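Local coordinates for protein ADP-ribosylating toxin CARDS (Mycoplasma pneumoniae, PDB 4TLV) that transfers the ADP-ribosyl group from NAD(+) to multiple target proteins and causes vacuolization and cytopathic effects in mammalian cells, at residues Ala59-Gly64 / Ala218-Gly223; Ala130-Trp135 / Ser225-Phe230. All coordinates share one frame; numbering follows the deposited sequence. Where two conformers were deposited one is given.

Contact 1 of 2, residues Ala59-Gly64 / Ala218-Gly223; sequences AIRFFG and ADVSEG
R61 meets the turn after strand 214-219 with the end of its guanidinium group. R61 NH1 donates to the backbone O of V220 at 2.9 Å (N-H...O 151°), and R61 NH2 donates to the same V220 O at 3.1 Å, so one carbonyl oxygen is gripped by two nitrogens, both approaching from the same face of its plane. That oxygen lies almost in the guanidinium plane. R61 NH2 also makes a weak bond of 3.2 Å to S221 O. The remaining nitrogen, NE, is taken by the backbone O of M434 in domain D2. E222 OE1 stands 4.4 Å from R61 NH2, well out of the guanidinium plane, so it offers charge alone; its hydrogen bond goes to T433. S221 OG pairs with E252. V220 CG1 rests 4.0 Å from F62 CB, the apolar part of a buried contact. Within the turn, D219 OD1 accepts from S221 N at 3.0 Å, and S268 OG is its second partner. This bond closes an Asx turn, here at the end of strand 214-219 in the region inferred to form the NAD(+)-binding pocket, against the mART domain.

Contact 2 of 2, residues Ala130-Trp135 / Ser225-Phe230; sequences AYQREW and SASLSF
Q132 lies flat over the ring of F230, and the two side chains run past each other in opposite directions with amide and ring planes only 18° apart. This is the tightly packed part of the contact. Q132 CD sits 3.7 Å above the ring plane toward its rim, while CB covers the face in a CH-pi contact, 4.1 Å from the centroid. Chi1 of -65° puts CG beside the backbone N, anti to the carbonyl carbon, and the extended chain beyond it carries the amide across to the start of helix 228-231. There Q132 OE1 accepts from S227 N at 2.9 Å, the donor somewhat tilted from the amide carbonyl plane, and NE2 gives a weak bond to S227 OG. The amide is thus held firmly through OE1, weakly through NE2, and packed on the ring face. Next to it the Y131 hydroxyl donates to S225 O at 2.7 Å, standing above the plane of that carbonyl, and Q132 CG lies against a face of the Y131 ring. In the fold, these bonds tie the 3-10 turn before strand 134-138 of the mART domain to strand 225-226 and the helix after it, in the region inferred to form the NAD(+)-binding pocket. S227 occupies the N-cap position, but its side chain makes no capping bond. Packing is looser on the E134 side, where a water takes part. E134 meets the edge of F230, its carboxylate turned 82° from the ring and OE1 3.7 Å from F230 CE1. The water donates to E134 OE1 at 2.7 Å and is also hydrogen-bonded to S227 OG, bridging carboxylate and serine where they do not touch directly. E134 OE2 is bonded to H38 of helix 35-40.

Both contacts are buried and join the mART domain to strands 214-219 and 225-226, which follow each other in the chain and pair in one sheet. A probable hydrogen bond from A226 N to A218 O links them, and packing contacts add to it: V220 CG1 makes an apolar contact with A226 CB, and the F62 ring tip meets F230 O. Their chemistry differs with position. Contact 1, at a turn reached also by D2 residues, relies on a charged guanidinium binding backbone carbonyls. Contact 2 lies nearer the centre of the chain and relies mainly on an amide and hydroxyl groups, an aromatic face, and a water bridging to a carboxylate.

Contact 1 of 2, residues Ala59-Gly64 / Ala218-Gly223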
loop_
_atom_site.group_PDB
_atom_site.type_symbol
_atom_site.label_atom_id
_atom_site.label_comp_id
_atom_site.label_asym_id
_atom_site.label_seq_id
_atom_site.Cartn_x
_atom_site.Cartn_y
_atom_site.Cartn_z
ATOM N N ALA A 59 -4.996 3.827 9.166
ATOM C CA ALA A 59 -5.255 4.992 10.019
ATOM C C ALA A 59 -4.635 4.817 11.410
ATOM O O ALA A 59 -4.270 5.797 12.053
ATOM C CB ALA A 59 -6.763 5.254 10.156
ATOM N N ILE A 60 -4.557 3.579 11.890
ATOM C CA ILE A 60 -4.168 3.360 13.288
ATOM C C ILE A 60 -2.702 2.953 13.460
ATOM O O ILE A 60 -2.189 2.901 14.587
ATOM C CB ILE A 60 -5.111 2.352 14.015
ATOM C CG1 ILE A 60 -4.895 2.422 15.533
ATOM C CG2 ILE A 60 -4.849 0.940 13.548
ATOM C CD1 ILE A 60 -6.009 1.736 16.343
ATOM N N ARG A 61 -2.007 2.704 12.353
ATOM C CA ARG A 61 -0.605 2.257 12.445
ATOM C C ARG A 61 0.283 3.151 13.325
ATOM O O ARG A 61 1.056 2.641 14.161
ATOM C CB ARG A 61 0.012 2.071 11.052
ATOM C CG ARG A 61 1.509 1.650 11.039
ATOM C CD ARG A 61 1.798 0.416 11.900
ATOM N NE ARG A 61 3.237 0.159 11.928
ATOM C CZ ARG A 61 4.094 0.796 12.728
ATOM N NH1 ARG A 61 3.647 1.707 13.583
ATOM N NH2 ARG A 61 5.404 0.517 12.674
ATOM N N PHE A 62 0.197 4.472 13.159
ATOM C CA PHE A 62 1.092 5.370 13.913
ATOM C C PHE A 62 0.866 5.167 15.404
ATOM O O PHE A 62 1.776 5.334 16.214
ATOM C CB PHE A 62 0.857 6.856 13.566
ATOM C CG PHE A 62 -0.371 7.446 14.221
ATOM C CD1 PHE A 62 -1.628 7.284 13.646
ATOM C CD2 PHE A 62 -0.277 8.131 15.426
ATOM C CE1 PHE A 62 -2.776 7.800 14.250
ATOM C CE2 PHE A 62 -1.431 8.656 16.045
ATOM C CZ PHE A 62 -2.678 8.491 15.448
ATOM N N PHE A 63 -0.363 4.809 15.748
ATOM C CA PHE A 63 -0.786 4.721 17.137
ATOM C C PHE A 63 -0.158 3.507 17.848
ATOM O O PHE A 63 -0.158 3.431 19.082
ATOM C CB PHE A 63 -2.327 4.689 17.186
ATOM C CG PHE A 63 -2.903 4.990 18.540
ATOM C CD1 PHE A 63 -2.749 6.240 19.110
ATOM C CD2 PHE A 63 -3.626 4.029 19.226
ATOM C CE1 PHE A 63 -3.297 6.525 20.351
ATOM C CE2 PHE A 63 -4.170 4.305 20.465
ATOM C CZ PHE A 63 -4.003 5.559 21.027
ATOM N N GLY A 64 0.391 2.573 17.073
ATOM C CA GLY A 64 1.135 1.453 17.628
ATOM C C GLY A 64 2.635 1.678 17.811
ATOM O O GLY A 64 3.389 0.706 17.937
ATOM N N ALA A 218 7.686 11.607 11.362
ATOM C CA ALA A 218 7.567 10.926 12.637
ATOM C C ALA A 218 8.048 9.470 12.498
ATOM O O ALA A 218 7.614 8.741 11.599
ATOM C CB ALA A 218 6.129 10.982 13.138
ATOM N N ASP A 219 8.947 9.058 13.386
ATOM C CA ASP A 219 9.423 7.673 13.436
ATOM C C ASP A 219 8.419 6.865 14.266
ATOM O O ASP A 219 8.296 7.082 15.475
ATOM C CB ASP A 219 10.807 7.637 14.094
ATOM C CG ASP A 219 11.390 6.253 14.171
ATOM O OD1 ASP A 219 10.636 5.264 14.047
ATOM O OD2 ASP A 219 12.627 6.154 14.347
ATOM N N VAL A 220 7.703 5.936 13.630
ATOM C CA VAL A 220 6.682 5.173 14.355
ATOM C C VAL A 220 7.034 3.693 14.540
ATOM O O VAL A 220 6.145 2.840 14.609
ATOM C CB VAL A 220 5.263 5.360 13.746
ATOM C CG1 VAL A 220 4.790 6.797 13.959
ATOM C CG2 VAL A 220 5.247 4.972 12.242
ATOM N N SER A 221 8.339 3.427 14.617
ATOM C CA SER A 221 8.921 2.127 14.966
ATOM C C SER A 221 9.141 1.219 13.768
ATOM O O SER A 221 8.468 1.343 12.745
ATOM C CB SER A 221 8.112 1.385 16.038
ATOM O OG SER A 221 7.842 2.221 17.149
ATOM N N GLU A 222 10.115 0.329 13.914
ATOM C CA GLU A 222 10.460 -0.644 12.890
ATOM C C GLU A 222 10.738 -0.005 11.535
ATOM O O GLU A 222 10.423 -0.571 10.489
ATOM C CB GLU A 222 9.384 -1.716 12.788
ATOM C CG GLU A 222 9.411 -2.629 13.993
ATOM C CD GLU A 222 8.332 -3.678 13.941
ATOM O OE1 GLU A 222 7.141 -3.302 13.853
ATOM O OE2 GLU A 222 8.693 -4.867 13.985
ATOM N N GLY A 223 11.356 1.166 11.576
ATOM C CA GLY A 223 11.804 1.826 10.357
ATOM C C GLY A 223 10.721 2.623 9.655
ATOM O O GLY A 223 10.970 3.235 8.609
#

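Contact 2 of 2, residues Ala130-Trp135 / Ser225-Phe230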
loop_
_atom_site.group_PDB
_atom_site.type_symbol
_atom_site.label_atom_id
_atom_site.label_comp_id
_atom_site.label_asym_id
_atom_site.label_seq_id
_atom_site.Cartn_x
_atom_site.Cartn_y
_atom_site.Cartn_z
ATOM N N ALA A 130 3.401 5.803 1.581
ATOM C CA ALA A 130 2.303 5.254 0.784
ATOM C C ALA A 130 1.347 4.352 1.583
ATOM O O ALA A 130 0.136 4.334 1.333
ATOM C CB ALA A 130 2.864 4.501 -0.431
ATOM N N TYR A 131 1.897 3.610 2.538
ATOM C CA TYR A 131 1.110 2.673 3.347
ATOM C C TYR A 131 0.002 3.391 4.114
ATOM O O TYR A 131 -0.956 2.759 4.577
ATOM C CB TYR A 131 2.008 1.934 4.354
ATOM C CG TYR A 131 2.376 2.810 5.540
ATOM C CD1 TYR A 131 1.577 2.852 6.677
ATOM C CD2 TYR A 131 3.510 3.615 5.508
ATOM C CE1 TYR A 131 1.887 3.675 7.743
ATOM C CE2 TYR A 131 3.823 4.455 6.571
ATOM C CZ TYR A 131 3.015 4.472 7.687
ATOM O OH TYR A 131 3.327 5.298 8.751
ATOM N N GLN A 132 0.145 4.706 4.289
ATOM C CA GLN A 132 -0.886 5.494 4.970
ATOM C C GLN A 132 -2.234 5.486 4.234
ATOM O O GLN A 132 -3.271 5.802 4.820
ATOM C CB GLN A 132 -0.410 6.940 5.206
ATOM C CG GLN A 132 0.772 7.024 6.174
ATOM C CD GLN A 132 1.261 8.439 6.396
ATOM O OE1 GLN A 132 1.689 8.711 7.609
ATOM N NE2 GLN A 132 1.246 9.284 5.483
ATOM N N ARG A 133 -2.217 5.117 2.958
ATOM C CA ARG A 133 -3.442 5.088 2.162
ATOM C C ARG A 133 -4.199 6.399 2.322
ATOM O O ARG A 133 -5.419 6.395 2.485
ATOM C CB ARG A 133 -4.343 3.915 2.596
ATOM C CG ARG A 133 -3.695 2.534 2.449
ATOM C CD ARG A 133 -3.821 1.968 1.035
ATOM N NE ARG A 133 -5.211 1.661 0.626
ATOM C CZ ARG A 133 -5.850 0.517 0.881
ATOM N NH1 ARG A 133 -5.267 -0.462 1.586
ATOM N NH2 ARG A 133 -7.092 0.345 0.434
ATOM N N GLU A 134 -3.483 7.522 2.279
ATOM C CA GLU A 134 -4.081 8.813 2.655
ATOM C C GLU A 134 -5.064 9.374 1.638
ATOM O O GLU A 134 -4.774 9.458 0.452
ATOM C CB GLU A 134 -3.022 9.894 2.956
ATOM C CG GLU A 134 -3.688 11.254 3.291
ATOM C CD GLU A 134 -2.724 12.333 3.749
ATOM O OE1 GLU A 134 -1.491 12.133 3.669
ATOM O OE2 GLU A 134 -3.219 13.395 4.184
ATOM N N TRP A 135 -6.238 9.743 2.127
ATOM C CA TRP A 135 -7.153 10.611 1.388
ATOM C C TRP A 135 -7.173 11.886 2.218
ATOM O O TRP A 135 -7.392 11.834 3.434
ATOM C CB TRP A 135 -8.550 9.988 1.331
ATOM C CG TRP A 135 -8.650 8.860 0.348
ATOM C CD1 TRP A 135 -8.228 7.581 0.523
ATOM C CD2 TRP A 135 -9.200 8.930 -0.976
ATOM N NE1 TRP A 135 -8.482 6.838 -0.610
ATOM C CE2 TRP A 135 -9.083 7.646 -1.540
ATOM C CE3 TRP A 135 -9.792 9.958 -1.733
ATOM C CZ2 TRP A 135 -9.536 7.351 -2.829
ATOM C CZ3 TRP A 135 -10.224 9.672 -3.009
ATOM C CH2 TRP A 135 -10.098 8.367 -3.549
ATOM N N SER A 225 8.029 5.407 8.623
ATOM C CA SER A 225 7.834 6.857 8.640
ATOM C C SER A 225 6.347 7.180 8.636
ATOM O O SER A 225 5.578 6.512 7.950
ATOM C CB SER A 225 8.447 7.486 7.376
ATOM O OG SER A 225 9.778 7.064 7.179
ATOM N N ALA A 226 5.945 8.205 9.389
ATOM C CA ALA A 226 4.572 8.708 9.354
ATOM C C ALA A 226 4.625 10.212 9.109
ATOM O O ALA A 226 5.551 10.878 9.571
ATOM C CB ALA A 226 3.837 8.410 10.683
ATOM N N SER A 227 3.659 10.763 8.386
ATOM C CA SER A 227 3.600 12.225 8.353
ATOM C C SER A 227 3.050 12.722 9.676
ATOM O O SER A 227 2.324 12.013 10.383
ATOM C CB SER A 227 2.751 12.756 7.197
ATOM O OG SER A 227 1.491 12.150 7.204
ATOM N N LEU A 228 3.388 13.954 10.012
ATOM C CA LEU A 228 2.886 14.538 11.246
ATOM C C LEU A 228 1.360 14.725 11.234
ATOM O O LEU A 228 0.728 14.776 12.290
ATOM C CB LEU A 228 3.613 15.852 11.548
ATOM C CG LEU A 228 5.022 15.698 12.153
ATOM C CD1 LEU A 228 5.986 14.894 11.269
ATOM C CD2 LEU A 228 5.602 17.078 12.483
ATOM N N SER A 229 0.750 14.810 10.059
ATOM C CA SER A 229 -0.670 15.005 9.996
ATOM C C SER A 229 -1.359 13.659 10.604
ATOM O O SER A 229 -2.444 13.727 11.167
ATOM C CB SER A 229 -1.210 15.298 8.595
ATOM O OG SER A 229 -0.861 14.251 7.700
ATOM N N PHE A 230 -0.697 12.513 10.449
ATOM C CA PHE A 230 -1.160 11.268 11.061
ATOM C C PHE A 230 -0.729 11.168 12.538
ATOM O O PHE A 230 -1.550 10.882 13.422
ATOM C CB PHE A 230 -0.638 10.044 10.283
ATOM C CG PHE A 230 -1.456 9.702 9.056
ATOM C CD1 PHE A 230 -1.426 10.517 7.930
ATOM C CD2 PHE A 230 -2.249 8.569 9.026
ATOM C CE1 PHE A 230 -2.197 10.223 6.802
ATOM C CE2 PHE A 230 -3.020 8.259 7.892
ATOM C CZ PHE A 230 -2.999 9.093 6.785
HETATM O O HOH W 1 0.435 13.550 4.962
#